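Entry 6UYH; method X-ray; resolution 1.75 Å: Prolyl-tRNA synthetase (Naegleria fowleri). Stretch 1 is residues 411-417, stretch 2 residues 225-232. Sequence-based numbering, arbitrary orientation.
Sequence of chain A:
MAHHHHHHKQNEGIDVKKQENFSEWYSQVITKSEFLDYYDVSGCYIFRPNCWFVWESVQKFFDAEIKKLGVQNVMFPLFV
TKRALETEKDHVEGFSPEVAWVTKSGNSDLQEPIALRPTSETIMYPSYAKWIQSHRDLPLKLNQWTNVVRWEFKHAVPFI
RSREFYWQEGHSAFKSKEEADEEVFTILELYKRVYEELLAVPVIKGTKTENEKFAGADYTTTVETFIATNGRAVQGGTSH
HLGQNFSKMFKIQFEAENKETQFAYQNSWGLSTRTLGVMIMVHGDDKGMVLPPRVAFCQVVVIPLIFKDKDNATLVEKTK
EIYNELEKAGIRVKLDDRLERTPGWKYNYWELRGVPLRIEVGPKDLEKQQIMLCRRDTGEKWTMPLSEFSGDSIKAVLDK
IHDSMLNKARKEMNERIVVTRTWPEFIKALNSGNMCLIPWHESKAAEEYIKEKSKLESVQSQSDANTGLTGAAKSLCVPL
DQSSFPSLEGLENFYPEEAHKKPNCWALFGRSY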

ATOM      1  N   LYS A 411      21.127 -26.324  -3.219  1.00 23.16           N
ATOM      2  CA  LYS A 411      22.337 -27.137  -3.339  1.00 30.38           C
ATOM      3  C   LYS A 411      23.589 -26.282  -3.183  1.00 31.75           C
ATOM      4  O   LYS A 411      24.525 -26.664  -2.467  1.00 32.91           O
ATOM      5  CB  LYS A 411      22.335 -27.868  -4.679  1.00 28.02           C
ATOM      6  CG  LYS A 411      23.565 -28.718  -4.984  1.00 35.96           C
ATOM      7  CD  LYS A 411      23.404 -29.338  -6.370  1.00 39.12           C
ATOM      8  CE  LYS A 411      24.735 -29.590  -7.056  1.00 51.06           C
ATOM      9  NZ  LYS A 411      25.533 -30.597  -6.327  1.00 51.79           N
ATOM     10  N   GLU A 412      23.615 -25.111  -3.827  1.00 29.64           N
ATOM     11  CA  GLU A 412      24.726 -24.181  -3.639  1.00 28.99           C
ATOM     12  C   GLU A 412      24.866 -23.783  -2.175  1.00 28.70           C
ATOM     13  O   GLU A 412      25.970 -23.796  -1.619  1.00 30.52           O
ATOM     14  CB  GLU A 412      24.535 -22.935  -4.504  1.00 34.51           C
ATOM     15  CG  GLU A 412      24.609 -23.171  -6.000  1.00 54.87           C
ATOM     16  CD  GLU A 412      24.526 -21.877  -6.800  1.00 72.18           C
ATOM     17  OE1 GLU A 412      24.823 -20.805  -6.231  1.00 80.05           O
ATOM     18  OE2 GLU A 412      24.159 -21.929  -7.994  1.00 78.49           O
ATOM     19  N   MET A 413      23.755 -23.419  -1.529  1.00 25.45           N
ATOM     20  CA  MET A 413      23.837 -22.975  -0.139  1.00 23.68           C
ATOM     21  C   MET A 413      24.386 -24.076   0.765  1.00 30.56           C
ATOM     22  O   MET A 413      25.291 -23.835   1.576  1.00 29.36           O
ATOM     23  CB  MET A 413      22.466 -22.514   0.351  1.00 20.34           C
ATOM     24  CG  MET A 413      22.499 -22.027   1.809  1.00 24.49           C
ATOM     25  SD  MET A 413      20.951 -21.300   2.350  1.00 30.89           S
ATOM     26  CE  MET A 413      19.962 -22.777   2.491  1.00 29.40           C
ATOM     27  N   ASN A 414      23.857 -25.298   0.627  1.00 24.82           N
ATOM     28  CA  ASN A 414      24.250 -26.384   1.523  1.00 29.26           C
ATOM     29  C   ASN A 414      25.711 -26.766   1.324  1.00 34.49           C
ATOM     30  O   ASN A 414      26.402 -27.111   2.290  1.00 32.32           O
ATOM     31  CB  ASN A 414      23.345 -27.600   1.311  1.00 30.36           C
ATOM     32  CG  ASN A 414      21.983 -27.425   1.943  1.00 39.22           C
ATOM     33  OD1 ASN A 414      21.847 -26.737   2.955  1.00 39.67           O
ATOM     34  ND2 ASN A 414      20.965 -28.050   1.355  1.00 37.44           N
ATOM     35  N   GLU A 415      26.195 -26.716   0.078  1.00 28.49           N
ATOM     36  CA  GLU A 415      27.609 -26.963  -0.197  1.00 32.62           C
ATOM     37  C   GLU A 415      28.512 -25.927   0.456  1.00 34.76           C
ATOM     38  O   GLU A 415      29.711 -26.185   0.628  1.00 38.31           O
ATOM     39  CB  GLU A 415      27.871 -26.959  -1.707  1.00 32.11           C
ATOM     40  CG  GLU A 415      27.358 -28.174  -2.465  1.00 40.44           C
ATOM     41  CD  GLU A 415      27.413 -27.989  -3.981  1.00 49.75           C
ATOM     42  OE1 GLU A 415      27.530 -26.834  -4.452  1.00 49.22           O
ATOM     43  OE2 GLU A 415      27.332 -29.005  -4.701  1.00 53.02           O
ATOM     44  N   ARG A 416      27.969 -24.759   0.807  1.00 27.41           N
ATOM     45  CA  ARG A 416      28.751 -23.653   1.343  1.00 28.35           C
ATOM     46  C   ARG A 416      28.540 -23.474   2.838  1.00 23.90           C
ATOM     47  O   ARG A 416      28.852 -22.411   3.382  1.00 27.64           O
ATOM     48  CB  ARG A 416      28.422 -22.361   0.599  1.00 27.13           C
ATOM     49  CG  ARG A 416      28.660 -22.450  -0.894  1.00 35.19           C
ATOM     50  CD  ARG A 416      30.106 -22.238  -1.246  1.00 42.40           C
ATOM     51  NE  ARG A 416      30.471 -20.833  -1.140  1.00 44.23           N
ATOM     52  CZ  ARG A 416      30.228 -19.931  -2.089  1.00 44.63           C
ATOM     53  NH1 ARG A 416      29.622 -20.299  -3.212  1.00 44.39           N
ATOM     54  NH2 ARG A 416      30.590 -18.663  -1.913  1.00 30.18           N
ATOM     55  N   ILE A 417      27.990 -24.486   3.502  1.00 25.45           N
ATOM     56  CA  ILE A 417      27.909 -24.539   4.959  1.00 27.92           C
ATOM     57  C   ILE A 417      28.892 -25.606   5.422  1.00 29.14           C
ATOM     58  O   ILE A 417      28.736 -26.787   5.091  1.00 27.06           O
ATOM     59  CB  ILE A 417      26.486 -24.847   5.443  1.00 27.71           C
ATOM     60  CG1 ILE A 417      25.535 -23.707   5.078  1.00 25.38           C
ATOM     61  CG2 ILE A 417      26.477 -25.053   6.953  1.00 26.75           C
ATOM     62  CD1 ILE A 417      24.065 -24.085   5.220  1.00 31.61           C
TER
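Stretch 2, residues 225-232: TFIATNGR

Stretch 1 enters as a helix that begins earlier in the chain; Arg 416 lies outside it. Stretch 2 begins as the end of a strand, 225-227. It then turns through Ala 228, Thr 229, Asn 230 and Gly 231, so that Arg 232 comes back beside Ile 227. Two backbone hydrogen bonds close this turn: Ile 227 N to Arg 232 O at 2.7 Å and Arg 232 N to Ile 227 O at 3.1 Å. Gly 231 has a positive phi of 64°, a value that favours glycine. The contact is small, with 303 Å² buried over both sides. The two backbones come nearest at Met 413 and Phe 226, whose CA atoms are 6.5 Å apart.

Lys 411 does not reach stretch 2. Its NZ forms a salt bridge with Glu 415 OE2 at 2.9 Å, one helical turn further on. Glu 412 points its CB toward stretch 2. Its carboxylate passes close to a methyl group, with Glu 412 OE1 3.5 Å from Ala 228 CB. This is packing without a hydrogen bond.

Met 413 is buried, and its CB points sideways. Its side chain, t at chi1 and chi2 and p at chi3, makes an apolar contact with the start of the Phe 226 side chain, with Met 413 CG 3.9 Å from Phe 226 CB. Asn 414 points away, and Glu 415 makes no contact with stretch 2.

Arg 416 makes the main polar contact. Arg 416 N bonds to Met 413 O at 2.9 Å. Its CB points toward stretch 2 and lies 3.6 Å from Phe 226 CE2. The side chain then bends, with chi1, chi2 and chi3 all m. This fold brings the guanidinium over to the turn of stretch 2. Phe 226 CZ lies over one face of the guanidinium, while Ala 228 O sits at its edge, near its plane. That edge position suits hydrogen bonding: Arg 416 NH2 donates to Ala 228 O at 2.7 Å. A weak second bond runs from Arg 416 NH1 to Ala 228 O at 3.3 Å, with an angle of 125°. One carbonyl thus accepts from both terminal nitrogens. Arg 416 NH1 is also 3.7 Å from Ala 228 CB, and Arg 416 NH2 is 3.8 Å from Gly 231 CA. Ile 417 ends the stretch without touching stretch 2.

On stretch 2, the CB atoms of Phe 226 and Ala 228 point toward stretch 1.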

ATOM      1  N   THR A 225      19.278 -16.117   4.630  1.00 20.60           N
ATOM      2  CA  THR A 225      19.480 -16.418   3.219  1.00 20.84           C
ATOM      3  C   THR A 225      20.951 -16.220   2.893  1.00 20.46           C
ATOM      4  O   THR A 225      21.715 -15.670   3.693  1.00 21.65           O
ATOM      5  CB  THR A 225      18.612 -15.539   2.306  1.00 21.01           C
ATOM      6  OG1 THR A 225      18.981 -14.169   2.470  1.00 22.43           O
ATOM      7  CG2 THR A 225      17.110 -15.697   2.635  1.00 19.81           C
ATOM      8  N   PHE A 226      21.356 -16.686   1.713  1.00 19.11           N
ATOM      9  CA  PHE A 226      22.778 -16.785   1.400  1.00 23.33           C
ATOM     10  C   PHE A 226      23.062 -16.322  -0.020  1.00 24.89           C
ATOM     11  O   PHE A 226      22.413 -16.776  -0.967  1.00 23.80           O
ATOM     12  CB  PHE A 226      23.269 -18.223   1.575  1.00 24.20           C
ATOM     13  CG  PHE A 226      24.726 -18.413   1.267  1.00 26.77           C
ATOM     14  CD1 PHE A 226      25.707 -17.810   2.052  1.00 23.45           C
ATOM     15  CD2 PHE A 226      25.123 -19.224   0.211  1.00 29.14           C
ATOM     16  CE1 PHE A 226      27.068 -18.011   1.778  1.00 27.38           C
ATOM     17  CE2 PHE A 226      26.488 -19.435  -0.057  1.00 28.73           C
ATOM     18  CZ  PHE A 226      27.449 -18.819   0.735  1.00 26.51           C
ATOM     19  N   ILE A 227      24.058 -15.450  -0.163  1.00 21.99           N
ATOM     20  CA  ILE A 227      24.485 -14.952  -1.469  1.00 23.88           C
ATOM     21  C   ILE A 227      25.776 -15.685  -1.830  1.00 18.30           C
ATOM     22  O   ILE A 227      26.848 -15.363  -1.320  1.00 22.09           O
ATOM     23  CB  ILE A 227      24.677 -13.432  -1.464  1.00 20.12           C
ATOM     24  CG1 ILE A 227      23.444 -12.740  -0.853  1.00 20.02           C
ATOM     25  CG2 ILE A 227      24.949 -12.920  -2.905  1.00 20.70           C
ATOM     26  CD1 ILE A 227      22.094 -13.112  -1.490  1.00 22.13           C
ATOM     27  N   ALA A 228      25.679 -16.648  -2.753  1.00 19.35           N
ATOM     28  CA  ALA A 228      26.826 -17.499  -3.074  1.00 24.32           C
ATOM     29  C   ALA A 228      27.968 -16.732  -3.735  1.00 25.04           C
ATOM     30  O   ALA A 228      29.136 -17.097  -3.553  1.00 27.35           O
ATOM     31  CB  ALA A 228      26.387 -18.652  -3.979  1.00 28.47           C
ATOM     32  N   THR A 229      27.666 -15.691  -4.524  1.00 20.30           N
ATOM     33  CA  THR A 229      28.719 -15.039  -5.303  1.00 21.05           C
ATOM     34  C   THR A 229      29.817 -14.479  -4.404  1.00 23.51           C
ATOM     35  O   THR A 229      31.007 -14.689  -4.657  1.00 25.84           O
ATOM     36  CB  THR A 229      28.135 -13.934  -6.189  1.00 22.21           C
ATOM     37  OG1 THR A 229      27.284 -14.525  -7.177  1.00 27.65           O
ATOM     38  CG2 THR A 229      29.268 -13.186  -6.920  1.00 21.39           C
ATOM     39  N   ASN A 230      29.444 -13.774  -3.334  1.00 22.21           N
ATOM     40  CA  ASN A 230      30.450 -13.249  -2.418  1.00 25.03           C
ATOM     41  C   ASN A 230      30.390 -13.896  -1.040  1.00 27.50           C
ATOM     42  O   ASN A 230      31.044 -13.409  -0.111  1.00 28.79           O
ATOM     43  CB  ASN A 230      30.349 -11.722  -2.307  1.00 27.42           C
ATOM     44  CG  ASN A 230      28.985 -11.240  -1.867  1.00 27.00           C
ATOM     45  OD1 ASN A 230      28.075 -12.030  -1.625  1.00 26.90           O
ATOM     46  ND2 ASN A 230      28.837  -9.919  -1.757  1.00 33.49           N
ATOM     47  N   GLY A 231      29.658 -14.998  -0.896  1.00 24.33           N
ATOM     48  CA  GLY A 231      29.687 -15.769   0.346  1.00 21.74           C
ATOM     49  C   GLY A 231      29.153 -15.035   1.557  1.00 28.51           C
ATOM     50  O   GLY A 231      29.740 -15.129   2.646  1.00 31.21           O
ATOM     51  N   ARG A 232      28.037 -14.321   1.401  1.00 24.55           N
ATOM     52  CA  ARG A 232      27.485 -13.480   2.451  1.00 25.53           C
ATOM     53  C   ARG A 232      26.051 -13.871   2.752  1.00 26.86           C
ATOM     54  O   ARG A 232      25.253 -14.095   1.841  1.00 28.62           O
ATOM     55  CB  ARG A 232      27.518 -12.006   2.068  1.00 22.57           C
ATOM     56  CG  ARG A 232      28.912 -11.506   1.913  1.00 35.21           C
ATOM     57  CD  ARG A 232      29.005 -10.010   1.761  1.00 31.29           C
ATOM     58  NE  ARG A 232      30.425  -9.696   1.689  1.00 29.01           N
ATOM     59  CZ  ARG A 232      31.150  -9.241   2.705  1.00 29.52           C
ATOM     60  NH1 ARG A 232      30.577  -9.000   3.882  1.00 26.38           N
ATOM     61  NH2 ARG A 232      32.446  -9.021   2.526  1.00 24.93           N
TER